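Local coordinates for protein putative transcriptional regulator (TetR/AcrR family) (Acinetobacter sp., PDB 3KNW) that probably binds DNA through an N-terminal helix-turn-helix and regulates transcription as a member of the TetR/AcrR family, at residues V136-R148 with V160-M172. Numbering follows the deposited sequence.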
# COMPACT_ATOMS: atom_id res chain seq x y z
N VAL A 136 4.58 -13.30 -1.31
CA VAL A 136 3.24 -12.77 -1.15
C VAL A 136 2.28 -13.75 -1.77
O VAL A 136 1.22 -14.01 -1.19
CB VAL A 136 3.07 -11.38 -1.79
CG1 VAL A 136 1.67 -11.01 -1.79
CG2 VAL A 136 3.86 -10.38 -1.05
N LYS A 137 2.61 -14.31 -2.92
CA LYS A 137 1.73 -15.34 -3.52
C LYS A 137 1.54 -16.57 -2.60
O LYS A 137 0.47 -17.14 -2.52
CB LYS A 137 2.28 -15.84 -4.86
CG LYS A 137 2.29 -14.85 -5.99
CD LYS A 137 0.91 -14.55 -6.55
CE LYS A 137 0.99 -14.27 -8.10
NZ LYS A 137 2.26 -13.49 -8.54
N ARG A 138 2.57 -16.96 -1.88
CA ARG A 138 2.42 -18.06 -0.96
C ARG A 138 1.51 -17.76 0.24
O ARG A 138 0.72 -18.62 0.66
CB ARG A 138 3.77 -18.52 -0.49
CG ARG A 138 4.39 -19.56 -1.39
CD ARG A 138 5.49 -20.26 -0.63
NE ARG A 138 6.71 -19.47 -0.48
CZ ARG A 138 7.57 -19.60 0.54
NH1 ARG A 138 8.68 -18.86 0.57
NH2 ARG A 138 7.33 -20.46 1.55
N LEU A 139 1.63 -16.55 0.79
CA LEU A 139 0.81 -16.12 1.89
C LEU A 139 -0.64 -16.09 1.48
O LEU A 139 -1.48 -16.65 2.14
CB LEU A 139 1.30 -14.80 2.42
CG LEU A 139 0.47 -14.23 3.55
CD1 LEU A 139 0.50 -15.14 4.76
CD2 LEU A 139 0.93 -12.83 3.89
N ILE A 140 -0.96 -15.55 0.34
CA ILE A 140 -2.37 -15.52 -0.05
C ILE A 140 -2.90 -16.97 -0.15
O ILE A 140 -4.02 -17.26 0.21
CB ILE A 140 -2.56 -14.73 -1.37
CG1 ILE A 140 -2.25 -13.23 -1.11
CG2 ILE A 140 -3.94 -14.90 -1.92
CD1 ILE A 140 -2.26 -12.33 -2.42
N ALA A 141 -2.06 -17.88 -0.61
CA ALA A 141 -2.44 -19.26 -0.83
C ALA A 141 -2.60 -20.03 0.50
O ALA A 141 -3.52 -20.80 0.64
CB ALA A 141 -1.40 -19.97 -1.78
N ARG A 142 -1.74 -19.79 1.49
CA ARG A 142 -2.00 -20.27 2.86
C ARG A 142 -3.33 -19.71 3.39
O ARG A 142 -4.12 -20.44 3.90
CB ARG A 142 -0.90 -19.86 3.84
CG ARG A 142 0.48 -20.43 3.61
CD ARG A 142 0.55 -21.84 4.01
NE ARG A 142 0.62 -22.10 5.46
CZ ARG A 142 1.69 -21.88 6.24
NH1 ARG A 142 1.63 -22.19 7.53
NH2 ARG A 142 2.79 -21.34 5.73
N MSE A 143 -3.59 -18.41 3.27
CA MSE A 143 -4.92 -17.92 3.68
C MSE A 143 -6.02 -18.69 2.95
O MSE A 143 -7.07 -18.96 3.52
CB MSE A 143 -5.10 -16.42 3.47
CG MSE A 143 -4.22 -15.56 4.36
SE MSE A 143 -4.36 -13.66 3.94
CE MSE A 143 -2.54 -13.48 3.66
N ALA A 144 -5.77 -18.98 1.69
CA ALA A 144 -6.74 -19.67 0.85
C ALA A 144 -7.01 -21.04 1.43
O ALA A 144 -8.14 -21.39 1.62
CB ALA A 144 -6.24 -19.77 -0.61
N ASP A 145 -5.93 -21.80 1.70
CA ASP A 145 -6.01 -23.16 2.26
C ASP A 145 -6.86 -23.10 3.54
O ASP A 145 -7.78 -23.90 3.74
CB ASP A 145 -4.59 -23.70 2.58
CG ASP A 145 -3.72 -23.94 1.30
OD1 ASP A 145 -4.33 -24.15 0.21
OD2 ASP A 145 -2.44 -23.93 1.36
N LEU A 146 -6.60 -22.08 4.37
CA LEU A 146 -7.26 -21.92 5.65
C LEU A 146 -8.73 -21.49 5.46
O LEU A 146 -9.62 -21.98 6.12
CB LEU A 146 -6.41 -20.93 6.47
CG LEU A 146 -6.57 -20.81 7.95
CD1 LEU A 146 -6.33 -22.16 8.70
CD2 LEU A 146 -5.69 -19.71 8.43
N ILE A 147 -9.04 -20.63 4.50
CA ILE A 147 -10.45 -20.32 4.30
C ILE A 147 -11.22 -21.58 3.87
O ILE A 147 -12.42 -21.75 4.16
CB ILE A 147 -10.64 -19.15 3.34
CG1 ILE A 147 -10.10 -17.87 4.00
CG2 ILE A 147 -12.11 -18.94 2.99
CD1 ILE A 147 -9.81 -16.72 3.02
N ARG A 148 -10.53 -22.48 3.15
CA ARG A 148 -11.24 -23.63 2.58
C ARG A 148 -11.49 -24.63 3.73
O ARG A 148 -12.63 -25.04 3.93
CB ARG A 148 -10.53 -24.22 1.36
CG ARG A 148 -10.31 -25.70 1.41
CD ARG A 148 -10.68 -26.40 0.17
NE ARG A 148 -9.62 -26.34 -0.82
CZ ARG A 148 -9.45 -27.26 -1.79
NH1 ARG A 148 -10.26 -28.30 -1.88
NH2 ARG A 148 -8.46 -27.12 -2.68
N VAL A 160 -18.21 -17.50 -0.86
CA VAL A 160 -17.24 -16.91 -1.75
C VAL A 160 -16.07 -17.83 -1.79
O VAL A 160 -15.58 -18.35 -0.79
CB VAL A 160 -16.82 -15.49 -1.31
CG1 VAL A 160 -15.64 -14.95 -2.23
CG2 VAL A 160 -18.06 -14.50 -1.29
N VAL A 161 -15.60 -18.05 -2.97
CA VAL A 161 -14.57 -19.04 -3.20
C VAL A 161 -13.27 -18.64 -2.49
O VAL A 161 -12.91 -17.52 -2.49
CB VAL A 161 -14.44 -19.19 -4.76
CG1 VAL A 161 -13.01 -19.11 -5.22
CG2 VAL A 161 -15.15 -20.45 -5.16
N PRO A 162 -12.55 -19.58 -1.89
CA PRO A 162 -11.38 -19.24 -1.13
C PRO A 162 -10.33 -18.44 -1.78
O PRO A 162 -9.65 -17.66 -1.10
CB PRO A 162 -10.78 -20.60 -0.78
CG PRO A 162 -11.81 -21.51 -0.86
CD PRO A 162 -12.93 -20.97 -1.66
N ASP A 163 -10.14 -18.63 -3.07
CA ASP A 163 -9.04 -17.98 -3.75
C ASP A 163 -9.38 -16.49 -3.96
O ASP A 163 -8.47 -15.65 -4.03
CB ASP A 163 -8.70 -18.76 -5.02
CG ASP A 163 -8.36 -20.23 -4.71
OD1 ASP A 163 -7.10 -20.48 -4.63
OD2 ASP A 163 -9.35 -21.09 -4.43
N VAL A 164 -10.68 -16.17 -4.07
CA VAL A 164 -11.15 -14.79 -4.16
C VAL A 164 -11.10 -14.17 -2.77
O VAL A 164 -10.62 -13.06 -2.56
CB VAL A 164 -12.59 -14.72 -4.81
CG1 VAL A 164 -13.20 -13.34 -4.75
CG2 VAL A 164 -12.51 -15.16 -6.25
N LEU A 165 -11.52 -14.90 -1.75
CA LEU A 165 -11.70 -14.21 -0.47
C LEU A 165 -10.32 -13.89 0.11
O LEU A 165 -10.12 -12.84 0.69
CB LEU A 165 -12.57 -15.04 0.44
CG LEU A 165 -13.03 -14.44 1.74
CD1 LEU A 165 -13.77 -13.12 1.57
CD2 LEU A 165 -13.93 -15.47 2.44
N ALA A 166 -9.36 -14.77 -0.06
CA ALA A 166 -8.06 -14.51 0.49
C ALA A 166 -7.45 -13.27 -0.13
O ALA A 166 -6.72 -12.56 0.53
CB ALA A 166 -7.18 -15.68 0.27
N GLN A 167 -7.76 -12.98 -1.40
CA GLN A 167 -7.24 -11.78 -2.07
C GLN A 167 -7.94 -10.52 -1.56
O GLN A 167 -7.30 -9.49 -1.31
CB GLN A 167 -7.46 -11.84 -3.59
CG GLN A 167 -6.49 -12.75 -4.37
CD GLN A 167 -6.86 -12.83 -5.84
OE1 GLN A 167 -6.54 -11.91 -6.66
NE2 GLN A 167 -7.52 -13.91 -6.20
N VAL A 168 -9.26 -10.61 -1.47
CA VAL A 168 -9.99 -9.55 -0.96
C VAL A 168 -9.48 -9.17 0.43
O VAL A 168 -9.14 -8.01 0.71
CB VAL A 168 -11.43 -9.93 -0.80
CG1 VAL A 168 -12.10 -8.82 0.06
CG2 VAL A 168 -12.05 -10.09 -2.17
N ILE A 169 -9.42 -10.16 1.29
CA ILE A 169 -8.98 -9.89 2.65
C ILE A 169 -7.55 -9.32 2.64
O ILE A 169 -7.28 -8.23 3.23
CB ILE A 169 -9.07 -11.13 3.52
CG1 ILE A 169 -10.51 -11.47 3.79
CG2 ILE A 169 -8.35 -10.94 4.82
CD1 ILE A 169 -10.65 -12.82 4.45
N TYR A 170 -6.65 -9.99 1.92
CA TYR A 170 -5.28 -9.51 1.93
C TYR A 170 -5.13 -8.11 1.29
O TYR A 170 -4.37 -7.28 1.77
CB TYR A 170 -4.34 -10.53 1.32
CG TYR A 170 -2.90 -10.18 1.51
CD1 TYR A 170 -2.22 -10.51 2.66
CD2 TYR A 170 -2.20 -9.54 0.52
CE1 TYR A 170 -0.86 -10.20 2.82
CE2 TYR A 170 -0.83 -9.23 0.68
CZ TYR A 170 -0.18 -9.60 1.82
OH TYR A 170 1.15 -9.28 1.97
N GLN A 171 -5.89 -7.82 0.25
CA GLN A 171 -5.81 -6.53 -0.38
C GLN A 171 -6.32 -5.45 0.55
O GLN A 171 -5.69 -4.44 0.65
CB GLN A 171 -6.62 -6.51 -1.65
CG GLN A 171 -5.89 -7.16 -2.80
CD GLN A 171 -6.73 -7.35 -4.02
OE1 GLN A 171 -6.36 -8.07 -4.92
NE2 GLN A 171 -7.85 -6.72 -4.05
N MSE A 172 -7.44 -5.68 1.22
CA MSE A 172 -8.02 -4.72 2.17
C MSE A 172 -7.14 -4.47 3.32
O MSE A 172 -7.01 -3.32 3.73
CB MSE A 172 -9.38 -5.19 2.66
CG MSE A 172 -10.02 -4.34 3.79
SE MSE A 172 -11.72 -5.16 4.23
CE MSE A 172 -11.13 -6.57 5.33
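The helical segments 136-148 and 162-172 run at 125° to each other, their axes approaching to 8.2 Å, and the backbones come nearest where Ala144 meets Pro162, with 5.1 Å between the two CA atoms. Just beyond, the small side chain of Ala166 is a knob in the hole formed by Ile140, Met143, Ala144 and Ile147; its CB lies 3.5 Å from Ile140 O, nearly on the backbone of the facing helix. Ile147 is the reciprocal knob, set among Pro162, Leu165, Ala166 and Ile169. Its two branches divide the work: CG2 meets Leu165 CD2 at 4.0 Å, while CD1 presses on the backbone of the partner helix, 3.7 Å from Ala166 N. At the margin of the contact Pro162 CG rests against Arg148 CB. This knobs-into-holes packing joins two neighbouring helices of the all-helical C-terminal domain of a TetR-type regulator, the part that in this family usually carries ligand binding and dimerization. At the other end Tyr170 is the third knob, among Val136, Leu139, Ile140 and Met143. With CG anti to the backbone N (chi1 -171°), its ring points back along helix 136-148 toward Val136, crossing these side chains at about a right angle. Ile140 CG1 lies 4.0 Å from Tyr170 CD2. Farther along the same side of the ring, Val136 CG1 is 3.9 Å from Tyr170 CE2. On the CD1 side the selenium of selenomethionine Met143 makes an oblique Met-aromatic contact, 5.2 Å from the Tyr170 ring centroid. Ile114 of helix 111-119 touches both Val136 and Tyr170, while Tyr94 of helix 87-100 packs on Leu139 and Met143.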